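Local coordinates for protein mRNA export factor (Human herpesvirus 1, PDB 4YXP) that regulates viral gene expression, inhibits host splicing and mediates nuclear export of viral intronless mRNAs, here represented by its folded, dimeric C-terminal domain, at residues Y86-A90 / P135-P141; I113-A117 / C231-I236; C163-R168 / H242-C246; L176-L182 / F193-R198. All blocks are in the same frame, centred on the assembly; numbering follows the deposited sequence.

Contact 1. Residues Y86-A90 / P135-P141; sequences YRTFA and PLRPQDP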
# COMPACT_ATOMS: atom_id res chain seq x y z
N TYR B 86 4.82 9.28 -26.20
CA TYR B 86 5.92 8.32 -26.20
C TYR B 86 7.20 9.02 -26.63
O TYR B 86 8.25 8.87 -26.00
CB TYR B 86 5.59 7.15 -27.13
CG TYR B 86 6.63 6.05 -27.21
CD1 TYR B 86 7.82 6.24 -27.89
CD2 TYR B 86 6.39 4.81 -26.64
CE1 TYR B 86 8.76 5.23 -27.98
CE2 TYR B 86 7.33 3.79 -26.72
CZ TYR B 86 8.51 4.01 -27.39
OH TYR B 86 9.45 3.00 -27.49
N ARG B 87 7.10 9.78 -27.71
CA ARG B 87 8.23 10.50 -28.28
C ARG B 87 8.78 11.53 -27.28
O ARG B 87 9.99 11.72 -27.16
CB ARG B 87 7.80 11.18 -29.59
CG ARG B 87 8.92 11.45 -30.56
CD ARG B 87 8.41 11.50 -32.00
NE ARG B 87 7.47 12.60 -32.23
CZ ARG B 87 6.17 12.46 -32.51
NH1 ARG B 87 5.61 11.25 -32.61
NH2 ARG B 87 5.43 13.54 -32.70
N THR B 88 7.88 12.19 -26.56
CA THR B 88 8.26 13.17 -25.55
C THR B 88 9.01 12.51 -24.39
O THR B 88 10.03 13.03 -23.92
CB THR B 88 7.01 13.93 -25.03
OG1 THR B 88 6.44 14.71 -26.09
CG2 THR B 88 7.35 14.85 -23.86
N PHE B 89 8.50 11.38 -23.91
CA PHE B 89 9.19 10.61 -22.88
C PHE B 89 10.60 10.24 -23.31
O PHE B 89 11.57 10.51 -22.60
CB PHE B 89 8.43 9.32 -22.54
CG PHE B 89 7.16 9.53 -21.75
CD1 PHE B 89 6.95 10.68 -21.01
CD2 PHE B 89 6.18 8.55 -21.75
CE1 PHE B 89 5.78 10.85 -20.29
CE2 PHE B 89 5.02 8.71 -21.03
CZ PHE B 89 4.82 9.86 -20.30
N ALA B 90 10.71 9.61 -24.48
CA ALA B 90 11.98 9.06 -24.94
C ALA B 90 13.00 10.15 -25.25
O ALA B 90 14.20 9.96 -25.09
CB ALA B 90 11.75 8.20 -26.18
N PRO B 135 8.81 -0.14 -29.07
CA PRO B 135 9.48 -0.81 -27.95
C PRO B 135 8.92 -0.45 -26.58
O PRO B 135 8.60 0.72 -26.34
CB PRO B 135 10.93 -0.32 -28.07
CG PRO B 135 11.10 0.02 -29.50
CD PRO B 135 9.78 0.56 -29.95
N LEU B 136 8.80 -1.44 -25.70
CA LEU B 136 8.46 -1.22 -24.30
C LEU B 136 9.74 -0.95 -23.50
O LEU B 136 10.57 -1.85 -23.34
CB LEU B 136 7.72 -2.42 -23.71
CG LEU B 136 6.45 -2.88 -24.44
CD1 LEU B 136 5.94 -4.19 -23.86
CD2 LEU B 136 5.37 -1.81 -24.36
N ARG B 137 9.89 0.28 -23.01
CA ARG B 137 11.14 0.69 -22.36
C ARG B 137 10.97 0.86 -20.84
O ARG B 137 10.02 1.50 -20.40
CB ARG B 137 11.63 2.01 -22.97
CG ARG B 137 11.59 2.04 -24.50
CD ARG B 137 11.90 3.43 -25.05
NE ARG B 137 11.20 4.48 -24.32
CZ ARG B 137 11.79 5.41 -23.56
NH1 ARG B 137 13.11 5.46 -23.43
NH2 ARG B 137 11.04 6.31 -22.93
N PRO B 138 11.89 0.30 -20.04
CA PRO B 138 11.79 0.46 -18.58
C PRO B 138 11.90 1.91 -18.09
O PRO B 138 11.41 2.21 -17.01
CB PRO B 138 12.96 -0.36 -18.05
CG PRO B 138 13.26 -1.34 -19.12
CD PRO B 138 12.97 -0.63 -20.41
N GLN B 139 12.53 2.77 -18.88
CA GLN B 139 12.78 4.16 -18.48
C GLN B 139 11.54 5.02 -18.73
O GLN B 139 11.43 6.15 -18.25
CB GLN B 139 13.97 4.74 -19.25
CG GLN B 139 15.24 3.89 -19.17
CD GLN B 139 15.21 2.69 -20.10
OE1 GLN B 139 14.41 2.63 -21.04
NE2 GLN B 139 16.08 1.71 -19.84
N ASP B 140 10.61 4.47 -19.51
CA ASP B 140 9.30 5.06 -19.73
C ASP B 140 8.60 5.27 -18.38
O ASP B 140 8.52 4.33 -17.59
CB ASP B 140 8.51 4.12 -20.66
CG ASP B 140 7.09 4.57 -20.91
OD1 ASP B 140 6.35 4.84 -19.94
OD2 ASP B 140 6.70 4.60 -22.10
N PRO B 141 8.12 6.49 -18.09
CA PRO B 141 7.53 6.72 -16.75
C PRO B 141 6.35 5.81 -16.40
O PRO B 141 6.19 5.46 -15.23
CB PRO B 141 7.08 8.18 -16.81
CG PRO B 141 7.98 8.81 -17.81
CD PRO B 141 8.23 7.75 -18.84
O HOH W 1 11.67 7.62 -20.83

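Contact 2. Residues I113-A117 / C231-I236; sequences IEALA and CMAGLI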
# COMPACT_ATOMS: atom_id res chain seq x y z
N ILE B 113 -9.82 2.75 -6.08
CA ILE B 113 -10.34 3.03 -7.42
C ILE B 113 -9.25 3.68 -8.27
O ILE B 113 -9.11 3.37 -9.46
CB ILE B 113 -11.60 3.92 -7.36
CG1 ILE B 113 -12.72 3.22 -6.59
CG2 ILE B 113 -12.07 4.29 -8.77
CD1 ILE B 113 -13.19 1.91 -7.21
N GLU B 114 -8.47 4.57 -7.67
CA GLU B 114 -7.38 5.22 -8.39
C GLU B 114 -6.34 4.18 -8.81
O GLU B 114 -5.80 4.25 -9.92
CB GLU B 114 -6.73 6.30 -7.52
CG GLU B 114 -7.60 7.54 -7.36
CD GLU B 114 -7.05 8.51 -6.32
OE1 GLU B 114 -6.23 8.10 -5.47
OE2 GLU B 114 -7.45 9.69 -6.36
N ALA B 115 -6.06 3.22 -7.94
CA ALA B 115 -5.10 2.16 -8.25
C ALA B 115 -5.57 1.33 -9.44
O ALA B 115 -4.77 0.99 -10.32
CB ALA B 115 -4.88 1.27 -7.03
N LEU B 116 -6.85 0.99 -9.47
CA LEU B 116 -7.42 0.24 -10.58
C LEU B 116 -7.22 1.00 -11.88
O LEU B 116 -6.84 0.43 -12.90
CB LEU B 116 -8.90 -0.05 -10.35
CG LEU B 116 -9.26 -0.97 -9.19
CD1 LEU B 116 -10.77 -1.09 -9.05
CD2 LEU B 116 -8.65 -2.35 -9.38
N ALA B 117 -7.47 2.31 -11.83
CA ALA B 117 -7.32 3.17 -13.00
C ALA B 117 -5.88 3.19 -13.49
O ALA B 117 -5.61 3.23 -14.69
CB ALA B 117 -7.81 4.58 -12.69
N CYS B 231 -9.34 -4.11 -15.86
CA CYS B 231 -8.81 -4.25 -14.50
C CYS B 231 -9.81 -3.70 -13.50
O CYS B 231 -10.14 -4.35 -12.50
CB CYS B 231 -7.47 -3.53 -14.35
SG CYS B 231 -6.11 -4.23 -15.31
N MET B 232 -10.29 -2.49 -13.76
CA MET B 232 -11.26 -1.84 -12.91
C MET B 232 -12.61 -2.56 -12.91
O MET B 232 -13.16 -2.88 -11.86
CB MET B 232 -11.46 -0.39 -13.34
CG MET B 232 -12.47 0.38 -12.50
SD MET B 232 -12.63 2.09 -13.03
CE MET B 232 -11.04 2.76 -12.53
N ALA B 233 -13.15 -2.82 -14.10
CA ALA B 233 -14.45 -3.47 -14.20
C ALA B 233 -14.40 -4.88 -13.62
O ALA B 233 -15.31 -5.30 -12.89
CB ALA B 233 -14.91 -3.52 -15.65
N GLY B 234 -13.33 -5.60 -13.93
CA GLY B 234 -13.20 -6.99 -13.54
C GLY B 234 -13.02 -7.20 -12.05
O GLY B 234 -13.63 -8.09 -11.46
N LEU B 235 -12.19 -6.38 -11.43
CA LEU B 235 -11.89 -6.55 -10.01
C LEU B 235 -13.03 -6.01 -9.15
O LEU B 235 -13.32 -6.57 -8.09
CB LEU B 235 -10.57 -5.86 -9.66
CG LEU B 235 -9.32 -6.56 -10.20
CD1 LEU B 235 -8.07 -5.77 -9.88
CD2 LEU B 235 -9.19 -7.99 -9.66
N ILE B 236 -13.69 -4.95 -9.60
CA ILE B 236 -14.89 -4.50 -8.92
C ILE B 236 -15.95 -5.60 -8.95
O ILE B 236 -16.70 -5.78 -8.00
CB ILE B 236 -15.44 -3.20 -9.54
CG1 ILE B 236 -14.49 -2.03 -9.23
CG2 ILE B 236 -16.85 -2.89 -9.02
CD1 ILE B 236 -14.84 -0.75 -9.95

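Contact 3. Residues C163-R168 / H242-C246; sequences CYLKAR and HRQEC. With ZN (zinc ion), chain D.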
# COMPACT_ATOMS: atom_id res chain seq x y z
N CYS B 163 -8.93 -15.76 0.33
CA CYS B 163 -10.15 -16.57 0.25
C CYS B 163 -10.59 -16.80 -1.20
O CYS B 163 -10.93 -17.91 -1.58
CB CYS B 163 -11.28 -15.90 1.04
SG CYS B 163 -12.78 -16.91 1.14
N TYR B 164 -10.56 -15.74 -2.01
CA TYR B 164 -11.07 -15.81 -3.38
C TYR B 164 -10.27 -16.78 -4.25
O TYR B 164 -10.85 -17.60 -4.98
CB TYR B 164 -11.07 -14.42 -4.02
CG TYR B 164 -11.37 -14.42 -5.51
CD1 TYR B 164 -12.68 -14.40 -5.97
CD2 TYR B 164 -10.34 -14.45 -6.44
CE1 TYR B 164 -12.95 -14.40 -7.34
CE2 TYR B 164 -10.61 -14.44 -7.80
CZ TYR B 164 -11.91 -14.42 -8.24
OH TYR B 164 -12.17 -14.41 -9.59
N LEU B 165 -8.95 -16.68 -4.20
CA LEU B 165 -8.10 -17.53 -5.04
C LEU B 165 -8.25 -19.00 -4.65
O LEU B 165 -8.23 -19.88 -5.51
CB LEU B 165 -6.64 -17.09 -4.94
CG LEU B 165 -6.33 -15.74 -5.58
CD1 LEU B 165 -4.91 -15.30 -5.27
CD2 LEU B 165 -6.54 -15.78 -7.09
N LYS B 166 -8.40 -19.26 -3.36
CA LYS B 166 -8.60 -20.62 -2.88
C LYS B 166 -9.90 -21.22 -3.41
O LYS B 166 -9.96 -22.41 -3.73
CB LYS B 166 -8.60 -20.66 -1.35
CG LYS B 166 -7.47 -21.48 -0.75
CD LYS B 166 -7.70 -21.78 0.72
CE LYS B 166 -8.86 -22.74 0.93
NZ LYS B 166 -9.03 -23.13 2.36
N ALA B 167 -10.94 -20.40 -3.51
CA ALA B 167 -12.23 -20.86 -4.01
C ALA B 167 -12.16 -21.21 -5.50
O ALA B 167 -12.87 -22.09 -5.97
CB ALA B 167 -13.30 -19.80 -3.78
N ARG B 168 -11.29 -20.51 -6.22
CA ARG B 168 -11.15 -20.73 -7.66
C ARG B 168 -10.13 -21.82 -7.97
O ARG B 168 -9.90 -22.14 -9.14
CB ARG B 168 -10.76 -19.42 -8.35
CG ARG B 168 -11.76 -18.29 -8.16
CD ARG B 168 -13.17 -18.75 -8.48
NE ARG B 168 -14.11 -17.64 -8.59
CZ ARG B 168 -15.39 -17.78 -8.95
NH1 ARG B 168 -15.87 -18.98 -9.25
NH2 ARG B 168 -16.17 -16.72 -9.03
N HIS B 242 -18.16 -12.67 -5.36
CA HIS B 242 -17.53 -13.74 -4.60
C HIS B 242 -18.39 -14.16 -3.40
O HIS B 242 -18.43 -15.33 -3.03
CB HIS B 242 -16.14 -13.30 -4.12
CG HIS B 242 -15.53 -14.22 -3.10
ND1 HIS B 242 -15.19 -15.53 -3.39
CD2 HIS B 242 -15.19 -14.02 -1.81
CE1 HIS B 242 -14.67 -16.09 -2.31
NE2 HIS B 242 -14.67 -15.20 -1.33
N ARG B 243 -19.09 -13.20 -2.81
CA ARG B 243 -19.91 -13.46 -1.63
C ARG B 243 -21.03 -14.47 -1.92
O ARG B 243 -21.61 -15.05 -0.98
CB ARG B 243 -20.51 -12.16 -1.09
CG ARG B 243 -21.48 -11.46 -2.03
CD ARG B 243 -21.71 -10.01 -1.63
NE ARG B 243 -20.52 -9.19 -1.82
CZ ARG B 243 -20.35 -7.97 -1.30
NH1 ARG B 243 -21.29 -7.42 -0.55
NH2 ARG B 243 -19.23 -7.30 -1.54
N GLN B 244 -21.34 -14.68 -3.19
CA GLN B 244 -22.37 -15.65 -3.58
C GLN B 244 -21.88 -17.09 -3.44
O GLN B 244 -22.69 -18.01 -3.27
CB GLN B 244 -22.82 -15.40 -5.03
CG GLN B 244 -23.56 -14.09 -5.25
CD GLN B 244 -24.01 -13.92 -6.69
OE1 GLN B 244 -24.47 -14.88 -7.33
NE2 GLN B 244 -23.89 -12.71 -7.21
N GLU B 245 -20.57 -17.29 -3.51
CA GLU B 245 -19.99 -18.63 -3.41
C GLU B 245 -19.29 -18.85 -2.08
O GLU B 245 -18.79 -19.94 -1.81
CB GLU B 245 -19.01 -18.87 -4.57
CG GLU B 245 -17.69 -18.10 -4.44
CD GLU B 245 -16.79 -18.28 -5.65
OE1 GLU B 245 -17.11 -19.12 -6.52
OE2 GLU B 245 -15.77 -17.56 -5.74
N CYS B 246 -19.25 -17.81 -1.25
CA CYS B 246 -18.52 -17.84 0.02
C CYS B 246 -19.45 -17.58 1.20
O CYS B 246 -20.19 -16.60 1.21
CB CYS B 246 -17.39 -16.80 -0.00
SG CYS B 246 -16.36 -16.76 1.46
ZN ZN D . -14.52 -15.52 0.69

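Contact 4. Residues L176-L182 / F193-R198; sequences LCSRRRL and FVILAR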
# COMPACT_ATOMS: atom_id res chain seq x y z
N LEU B 176 1.64 -16.61 -7.19
CA LEU B 176 1.39 -16.05 -8.52
C LEU B 176 2.47 -15.05 -8.91
O LEU B 176 3.00 -15.10 -10.02
CB LEU B 176 0.02 -15.37 -8.57
CG LEU B 176 -1.24 -16.25 -8.57
CD1 LEU B 176 -2.48 -15.39 -8.43
CD2 LEU B 176 -1.32 -17.10 -9.83
N CYS B 177 2.80 -14.16 -7.98
CA CYS B 177 3.75 -13.08 -8.25
C CYS B 177 5.19 -13.55 -8.18
O CYS B 177 6.11 -12.84 -8.60
CB CYS B 177 3.53 -11.93 -7.25
SG CYS B 177 1.92 -11.14 -7.41
N SER B 178 5.40 -14.76 -7.65
CA SER B 178 6.72 -15.36 -7.60
C SER B 178 6.98 -16.20 -8.85
O SER B 178 8.06 -16.13 -9.45
CB SER B 178 6.87 -16.22 -6.35
OG SER B 178 8.10 -16.91 -6.36
N ARG B 179 5.98 -16.98 -9.25
CA ARG B 179 6.11 -17.88 -10.40
C ARG B 179 6.06 -17.10 -11.71
O ARG B 179 6.81 -17.40 -12.65
CB ARG B 179 5.02 -18.94 -10.36
CG ARG B 179 5.18 -19.95 -9.22
CD ARG B 179 3.88 -20.67 -8.92
NE ARG B 179 3.32 -21.32 -10.10
CZ ARG B 179 3.53 -22.58 -10.46
NH1 ARG B 179 4.31 -23.38 -9.73
NH2 ARG B 179 2.97 -23.06 -11.56
N ARG B 180 5.17 -16.12 -11.78
CA ARG B 180 5.06 -15.24 -12.94
C ARG B 180 4.90 -16.02 -14.24
O ARG B 180 5.64 -15.80 -15.21
CB ARG B 180 6.28 -14.32 -13.01
CG ARG B 180 6.42 -13.39 -11.81
CD ARG B 180 7.57 -12.39 -11.97
NE ARG B 180 8.88 -13.02 -11.80
CZ ARG B 180 9.54 -13.12 -10.65
NH1 ARG B 180 9.01 -12.64 -9.53
NH2 ARG B 180 10.73 -13.70 -10.61
N ARG B 181 3.94 -16.94 -14.26
CA ARG B 181 3.69 -17.79 -15.42
C ARG B 181 2.34 -17.49 -16.05
O ARG B 181 1.32 -17.44 -15.36
CB ARG B 181 3.74 -19.27 -15.03
CG ARG B 181 5.10 -19.75 -14.56
CD ARG B 181 5.06 -21.23 -14.21
NE ARG B 181 6.19 -21.61 -13.36
CZ ARG B 181 6.46 -22.86 -12.98
NH1 ARG B 181 5.68 -23.86 -13.37
NH2 ARG B 181 7.50 -23.10 -12.20
N LEU B 182 2.33 -17.29 -17.36
CA LEU B 182 1.09 -17.03 -18.08
C LEU B 182 0.10 -18.18 -17.90
O LEU B 182 -1.11 -17.96 -17.86
CB LEU B 182 1.38 -16.82 -19.57
CG LEU B 182 2.31 -15.66 -19.91
CD1 LEU B 182 2.65 -15.68 -21.38
CD2 LEU B 182 1.68 -14.32 -19.52
N PHE B 193 -2.38 -9.64 -11.59
CA PHE B 193 -1.19 -9.73 -10.75
C PHE B 193 -0.03 -10.44 -11.45
O PHE B 193 1.12 -10.03 -11.28
CB PHE B 193 -1.55 -10.41 -9.42
CG PHE B 193 -2.22 -9.47 -8.46
CD1 PHE B 193 -1.46 -8.60 -7.69
CD2 PHE B 193 -3.60 -9.40 -8.38
CE1 PHE B 193 -2.08 -7.71 -6.83
CE2 PHE B 193 -4.22 -8.51 -7.52
CZ PHE B 193 -3.45 -7.67 -6.74
N VAL B 194 -0.31 -11.45 -12.26
CA VAL B 194 0.75 -12.14 -12.99
C VAL B 194 1.37 -11.20 -14.04
O VAL B 194 2.59 -11.13 -14.17
CB VAL B 194 0.23 -13.43 -13.64
CG1 VAL B 194 1.27 -14.03 -14.58
CG2 VAL B 194 -0.14 -14.45 -12.57
N ILE B 195 0.53 -10.50 -14.78
CA ILE B 195 1.03 -9.62 -15.84
C ILE B 195 1.83 -8.47 -15.25
O ILE B 195 2.94 -8.18 -15.70
CB ILE B 195 -0.12 -9.11 -16.73
CG1 ILE B 195 -0.77 -10.27 -17.49
CG2 ILE B 195 0.38 -8.05 -17.72
CD1 ILE B 195 0.18 -11.04 -18.41
N LEU B 196 1.28 -7.80 -14.24
CA LEU B 196 2.00 -6.70 -13.60
C LEU B 196 3.31 -7.19 -12.98
O LEU B 196 4.32 -6.49 -13.04
CB LEU B 196 1.13 -6.03 -12.53
CG LEU B 196 -0.10 -5.25 -13.00
CD1 LEU B 196 -0.75 -4.56 -11.81
CD2 LEU B 196 0.25 -4.23 -14.08
N ALA B 197 3.30 -8.38 -12.39
CA ALA B 197 4.51 -8.93 -11.77
C ALA B 197 5.57 -9.22 -12.83
O ALA B 197 6.75 -8.96 -12.62
CB ALA B 197 4.19 -10.19 -10.99
N ARG B 198 5.14 -9.76 -13.96
CA ARG B 198 6.06 -10.06 -15.06
C ARG B 198 6.67 -8.77 -15.59
O ARG B 198 7.88 -8.67 -15.76
CB ARG B 198 5.35 -10.81 -16.18
CG ARG B 198 5.08 -12.28 -15.87
CD ARG B 198 4.13 -12.91 -16.88
NE ARG B 198 4.67 -12.95 -18.24
CZ ARG B 198 5.40 -13.95 -18.74
NH1 ARG B 198 5.72 -15.00 -17.99
NH2 ARG B 198 5.83 -13.89 -19.99

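Contact 1. Residues Y86-A90 / P135-P141
Tyr86 OH donates a hydrogen bond of 2.7 Å to Pro135 O. The oxygen lies near the plane of the phenol ring, at its edge, and the donor is tilted 18° from the carbonyl plane. CG of Tyr86 stands anti to the backbone N (chi1 -179°), which carries the ring from the helix across to the loop. The same hydroxyl touches CD of Arg137 at 3.5 Å. Arg137 then bends at chi3 (-44°) and lays one face of its guanidinium over Ala90, with CB 3.8 Å from CZ. A water accepts from Arg137 NH2 at 2.6 Å and donates weakly to Phe89 O and Gln139 O. CD of Pro141 sits over one face of the Phe89 ring, a CH-pi contact 3.7 Å from the centroid. In the fold, the contact joins the loop after helix 112-132 to helix 75-91. The loop makes a type I turn from Arg137 to Asp140. Asp140 is the N-cap of the next helix, its OD1 accepting from the backbone N of Ile142 and Ile143, while OD2 accepts from Trp125 NE1. Tyr268 of the second subunit meets Phe89 edge-to-face and packs on Pro141.

Contact 2. Residues I113-A117 / C231-I236
Leu116 and Met232 carry most of this contact, and their CA atoms are 4.9 Å apart. The short helical segments 113-117 and 231-236 approach to 9.2 Å between axes, with 133° between their N-to-C directions. Leu116 points at the other helix and enters it as a knob. Its hole is formed by Cys231, Met232, Leu235 and Ile236. The two methyl groups of Leu116 divide the work. CD2 meets CD1 of Leu235 at 3.5 Å and also comes near the carbonyl oxygen of Cys231. CD1 lies 3.8 Å from CG1 of Ile236. Below the branch, CB of Leu116 rests on the backbone of Met232, 3.9 Å from its CA.

Met232 reaches the other way. Its chain runs extended from the backbone, with CG anti to N (chi1 180°), and turns only at chi3 (-70°). The bend sets the methyl group CE against helix 113-117, 3.7 Å from CB of Ala117. CE also lies 3.7 Å from Ile113 O, close to the backbone bond that Ala117 N makes to this oxygen. Ile113 completes the patch at the more exposed end, its CD1 being 4.2 Å from CD1 of Ile236.

Nearby, both carboxylate oxygens of Asp120 accept from the start of helix 230-241, at Cys231 N and Met232 N. Tyr270 of the second subunit packs on Ala117, and Phe275 of that subunit packs on Met232. The contact is a single knob-into-hole between two helices that cross at a wide angle in the buried core, next to the intertwined dimer interface.

Contact 3. Residues C163-R168 / H242-C246
The end of helix 146-167 faces the loop after helix 230-241, with the CA atoms of Tyr164 and His242 6.9 Å apart. A zinc ion joins the two. It is held by Cys163 SG at 2.3 Å, His242 NE2 at 2.0 Å and Cys246 SG at 2.3 Å, and Cys251 supplies the fourth ligand. Both cysteine sulfurs stand anti to their backbone N (chi1 -174° for Cys163, -178° for Cys246), which brings them together on the metal.

The imidazole is set by its neighbours. Tyr164 lies over one face of the ring, with CA in a CH-pi contact and the phenol edge turned to that face at 72° between the planes. CB of Cys246 lies against the opposite face, toward its rim. On the far side of the ring from the metal, His242 ND1 donates to Glu245 OE2 at 3.2 Å, nearly in the ring plane. The carboxylate uses its anti lone pair. This second-shell bond helps to fix the rotation of the imidazole and probably strengthens NE2 as a ligand.

Glu245 also pairs with Arg168 in a salt bridge, NH1 to OE1 at 3.0 Å. The carboxylate sits over the face of the guanidinium, so the attraction is of charge alone. Tyr164 OH is hydrogen-bonded to Asp187 OD2. Cys163, His242 and Cys246 are three of the four ligands of the CHC2-type zinc finger: one ligand comes from helix 146-167 and three from 242-251.

Contact 4. Residues L176-L182 / F193-R198
Arg198 and Leu182 cross at about a right angle, with the leucine laid on one face of the guanidinium. CD2 of Leu182 is 3.5 Å from Arg198 NE, and CG lies over the centre of the group. The edge of the same guanidinium is used for bonding. NH1 donates to Arg180 O at 2.9 Å, with 149° at the hydrogen and the oxygen close to the guanidinium plane. A bend at chi3 (64°) turns the group across the end of helix 173-179. NE and NH2 donate to Thr214 O and Ala213 O, so backbone oxygens from two parts of the chain hold it flat.

Arg180 leaves the helix with positive phi (53°). CB of Arg180 touches CG of Arg198 at 3.7 Å, and its CD touches Ala197 O. Val194 uses both methyls: CG1 is 3.5 Å from Arg181 O and CG2 packs on CD2 of Leu176. At the other end SG of Cys177 touches CB of Phe193 at 4.1 Å and lies obliquely to its ring. Asp6 of the second subunit accepts from Leu182 N. The C-terminal end of helix 173-179 and the residues after it pack back on helix 188-204, an alpha-alpha packing within the CHC2-type zinc finger region.

Overall arrangement
Contacts 2 and 4 are buried, contacts 1 and 3 partly so. Contacts 1 and 3 lie on opposite sides of the chain's centre, about 39 Å between centres. Both pair a helix with a loop, but contact 1 relies on a phenol, proline and arginine, and contact 3 on a metal. Contact 2 is wholly apolar, while contact 4 adds a buried arginine bonded to backbone oxygens. Helix 112-132 supplies one side of contact 2 and leads into the loop of contact 1. Helix 230-241 leads from contact 2 to the three zinc ligands that follow it. Leu165 and Leu176 pack, joining contacts 3 and 4. The second subunit packs on contacts 1, 2 and 4, and near contact 3 it meets only Arg243.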